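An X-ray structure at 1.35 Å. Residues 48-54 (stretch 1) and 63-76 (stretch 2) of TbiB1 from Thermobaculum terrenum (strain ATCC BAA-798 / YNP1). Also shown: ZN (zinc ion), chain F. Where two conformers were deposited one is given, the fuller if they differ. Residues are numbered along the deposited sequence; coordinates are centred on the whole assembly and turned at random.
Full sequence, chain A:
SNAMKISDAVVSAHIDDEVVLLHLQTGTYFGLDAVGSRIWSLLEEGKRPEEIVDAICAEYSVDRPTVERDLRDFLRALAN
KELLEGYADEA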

# COMPACT_ATOMS: atom_id res chain seq x y z
N ARG A 48 -4.77 2.91 -10.83
CA ARG A 48 -3.42 2.80 -11.42
C ARG A 48 -2.46 3.74 -10.70
O ARG A 48 -2.91 4.70 -10.06
CB ARG A 48 -3.48 3.17 -12.90
CG ARG A 48 -4.42 2.29 -13.70
CD ARG A 48 -4.66 2.85 -15.10
NE ARG A 48 -3.47 2.80 -15.94
CZ ARG A 48 -3.01 1.71 -16.55
NH1 ARG A 48 -3.63 0.55 -16.42
NH2 ARG A 48 -1.91 1.79 -17.30
N PRO A 49 -1.13 3.50 -10.81
CA PRO A 49 -0.18 4.40 -10.17
C PRO A 49 -0.43 5.89 -10.42
O PRO A 49 -0.39 6.64 -9.46
CB PRO A 49 1.17 3.94 -10.73
CG PRO A 49 0.98 2.46 -10.87
CD PRO A 49 -0.46 2.29 -11.33
N GLU A 50 -0.71 6.31 -11.66
CA GLU A 50 -1.02 7.73 -11.96
C GLU A 50 -2.18 8.23 -11.12
O GLU A 50 -2.13 9.34 -10.57
CB GLU A 50 -1.35 7.94 -13.45
CG GLU A 50 -1.81 9.36 -13.81
CD GLU A 50 -0.71 10.39 -13.66
OE1 GLU A 50 0.47 9.99 -13.63
OE2 GLU A 50 -1.01 11.61 -13.59
N GLU A 51 -3.24 7.43 -11.04
CA GLU A 51 -4.43 7.77 -10.27
C GLU A 51 -4.11 7.88 -8.78
O GLU A 51 -4.64 8.75 -8.09
CB GLU A 51 -5.53 6.73 -10.45
CG GLU A 51 -6.03 6.62 -11.88
CD GLU A 51 -7.18 5.65 -12.00
OE1 GLU A 51 -8.33 6.12 -12.14
OE2 GLU A 51 -6.93 4.43 -11.95
N ILE A 52 -3.25 7.00 -8.29
CA ILE A 52 -2.87 7.02 -6.89
C ILE A 52 -2.06 8.28 -6.59
O ILE A 52 -2.32 8.97 -5.61
CB ILE A 52 -2.09 5.75 -6.48
CG1 ILE A 52 -3.00 4.51 -6.63
CG2 ILE A 52 -1.55 5.88 -5.06
CD1 ILE A 52 -2.27 3.19 -6.47
N VAL A 53 -1.09 8.60 -7.44
CA VAL A 53 -0.33 9.83 -7.30
C VAL A 53 -1.29 11.03 -7.23
O VAL A 53 -1.18 11.87 -6.35
CB VAL A 53 0.71 10.01 -8.43
CG1 VAL A 53 1.34 11.40 -8.39
CG2 VAL A 53 1.79 8.93 -8.36
N ASP A 54 -2.23 11.09 -8.17
CA ASP A 54 -3.14 12.23 -8.24
C ASP A 54 -4.00 12.31 -6.99
O ASP A 54 -4.24 13.40 -6.48
CB ASP A 54 -3.98 12.17 -9.51
CG ASP A 54 -3.15 12.42 -10.75
OD1 ASP A 54 -1.95 12.75 -10.63
OD2 ASP A 54 -3.71 12.29 -11.86
N ASP A 63 4.07 17.64 -2.31
CA ASP A 63 4.40 17.88 -3.71
C ASP A 63 4.41 16.56 -4.49
O ASP A 63 4.71 15.50 -3.93
CB ASP A 63 5.77 18.56 -3.81
CG ASP A 63 6.89 17.74 -3.18
OD1 ASP A 63 6.91 17.60 -1.94
OD2 ASP A 63 7.74 17.23 -3.94
N ARG A 64 4.09 16.64 -5.78
CA ARG A 64 4.06 15.47 -6.66
C ARG A 64 5.37 14.66 -6.70
O ARG A 64 5.31 13.43 -6.62
CB ARG A 64 3.59 15.85 -8.06
CG ARG A 64 3.45 14.69 -9.03
CD ARG A 64 3.00 15.18 -10.40
NE ARG A 64 2.50 14.07 -11.20
CZ ARG A 64 1.24 13.65 -11.21
NH1 ARG A 64 0.31 14.27 -10.47
NH2 ARG A 64 0.89 12.63 -11.97
N PRO A 65 6.55 15.32 -6.79
CA PRO A 65 7.79 14.53 -6.80
C PRO A 65 7.97 13.64 -5.57
O PRO A 65 8.44 12.50 -5.70
CB PRO A 65 8.88 15.61 -6.87
CG PRO A 65 8.23 16.71 -7.63
CD PRO A 65 6.81 16.74 -7.11
N THR A 66 7.60 14.14 -4.40
CA THR A 66 7.72 13.37 -3.17
C THR A 66 6.78 12.17 -3.23
O THR A 66 7.16 11.06 -2.87
CB THR A 66 7.41 14.23 -1.94
OG1 THR A 66 8.44 15.22 -1.80
CG2 THR A 66 7.36 13.40 -0.67
N VAL A 67 5.54 12.41 -3.68
CA VAL A 67 4.57 11.32 -3.79
C VAL A 67 5.07 10.24 -4.75
O VAL A 67 4.99 9.06 -4.45
CB VAL A 67 3.18 11.82 -4.23
CG1 VAL A 67 2.23 10.64 -4.40
CG2 VAL A 67 2.63 12.81 -3.23
N GLU A 68 5.60 10.65 -5.90
CA GLU A 68 6.10 9.70 -6.89
C GLU A 68 7.24 8.84 -6.34
O GLU A 68 7.23 7.62 -6.47
CB GLU A 68 6.56 10.42 -8.16
CG GLU A 68 5.43 11.03 -8.99
CD GLU A 68 5.96 11.85 -10.15
OE1 GLU A 68 6.78 12.77 -9.92
OE2 GLU A 68 5.57 11.58 -11.30
N ARG A 69 8.22 9.49 -5.72
CA ARG A 69 9.37 8.79 -5.15
C ARG A 69 8.92 7.82 -4.05
O ARG A 69 9.34 6.66 -4.02
CB ARG A 69 10.39 9.79 -4.60
CG ARG A 69 11.15 10.56 -5.67
CD ARG A 69 12.23 11.44 -5.06
NE ARG A 69 11.69 12.40 -4.10
CZ ARG A 69 11.61 13.72 -4.29
NH1 ARG A 69 12.05 14.28 -5.41
NH2 ARG A 69 11.08 14.48 -3.34
N ASP A 70 8.06 8.30 -3.16
CA ASP A 70 7.61 7.47 -2.04
C ASP A 70 6.73 6.32 -2.50
O ASP A 70 6.83 5.21 -1.97
CB ASP A 70 6.85 8.31 -1.02
CG ASP A 70 7.74 9.25 -0.22
OD1 ASP A 70 8.99 9.20 -0.38
OD2 ASP A 70 7.20 10.03 0.57
N LEU A 71 5.87 6.59 -3.48
CA LEU A 71 4.98 5.55 -3.99
C LEU A 71 5.78 4.44 -4.65
O LEU A 71 5.50 3.28 -4.41
CB LEU A 71 3.94 6.11 -4.97
CG LEU A 71 2.95 5.09 -5.54
CD1 LEU A 71 2.08 4.51 -4.43
CD2 LEU A 71 2.09 5.73 -6.63
N ARG A 72 6.78 4.79 -5.44
CA ARG A 72 7.60 3.76 -6.07
C ARG A 72 8.20 2.81 -5.04
O ARG A 72 8.12 1.59 -5.18
CB ARG A 72 8.72 4.38 -6.92
CG ARG A 72 9.54 3.32 -7.66
CD ARG A 72 10.80 3.85 -8.33
NE ARG A 72 10.59 5.06 -9.13
CZ ARG A 72 10.18 5.09 -10.39
NH1 ARG A 72 9.90 3.97 -11.04
NH2 ARG A 72 10.04 6.26 -11.00
N ASP A 73 8.80 3.37 -3.99
CA ASP A 73 9.41 2.54 -2.94
C ASP A 73 8.38 1.71 -2.19
O ASP A 73 8.64 0.55 -1.85
CB ASP A 73 10.21 3.41 -1.94
CG ASP A 73 11.55 3.87 -2.49
OD1 ASP A 73 12.12 3.21 -3.38
OD2 ASP A 73 12.05 4.91 -2.00
N PHE A 74 7.21 2.28 -1.93
CA PHE A 74 6.16 1.58 -1.21
C PHE A 74 5.63 0.41 -2.04
O PHE A 74 5.48 -0.70 -1.54
CB PHE A 74 5.05 2.56 -0.84
CG PHE A 74 3.95 1.95 -0.04
CD1 PHE A 74 4.16 1.52 1.27
CD2 PHE A 74 2.68 1.84 -0.59
CE1 PHE A 74 3.11 0.98 2.01
CE2 PHE A 74 1.63 1.31 0.15
CZ PHE A 74 1.85 0.87 1.44
N LEU A 75 5.34 0.68 -3.32
CA LEU A 75 4.87 -0.40 -4.20
C LEU A 75 5.92 -1.51 -4.33
O LEU A 75 5.59 -2.69 -4.34
CB LEU A 75 4.48 0.14 -5.57
CG LEU A 75 3.32 1.13 -5.62
CD1 LEU A 75 3.05 1.51 -7.06
CD2 LEU A 75 2.07 0.56 -4.98
N ARG A 76 7.20 -1.12 -4.42
CA ARG A 76 8.26 -2.11 -4.47
C ARG A 76 8.30 -2.95 -3.19
O ARG A 76 8.53 -4.15 -3.26
CB ARG A 76 9.61 -1.43 -4.66
CG ARG A 76 9.83 -0.87 -6.06
CD ARG A 76 11.15 -0.11 -6.15
NE ARG A 76 12.29 -0.94 -5.75
CZ ARG A 76 12.83 -1.90 -6.50
NH1 ARG A 76 12.35 -2.16 -7.71
NH2 ARG A 76 13.85 -2.60 -6.03
ZN ZN F . -2.67 12.65 -13.48
O HOH W 1 -1.96 14.52 -13.05

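What ties the two helices together most strongly? Arg64 reaches across with an extended side chain, and its guanidinium meets two carboxylates near its plane. Arg64 NH1 donates to Asp54 OD1 at 2.7 Å, a well-aimed hydrogen bond within a salt bridge. Arg64 NH2 lies just as near Glu50 OE2, also 2.7 Å, but the N-H points off line and that bond is weak.

What else holds the two acids? Glu50 and Asp54 lie one helical turn apart, and a zinc ion bridges their carboxylates: Glu50 OE2 and Asp54 OD2 each bind ZN at 2.0 Å, as does a water. The zinc and the guanidinium together offset the negative charge of the two acids.

What covers one face of that guanidinium? Val53 does, its CG1 3.6 Å from Arg64 CZ. Val53 is the knob of the interface, set among Arg64, Val67, Glu68 and Leu71; its CG2 lies 3.7 Å from Leu71 CD2.

How does the packing continue? The helices cross at 131°, with axes 9.9 Å apart at closest approach, and the nearest CA atoms are those of Val53 and Val67, 6.2 Å apart. Further along, Ile52 CG2 meets Leu71 CD1 at 3.9 Å, and Pro49 CG touches Leu75 CD1 more loosely at 4.4 Å.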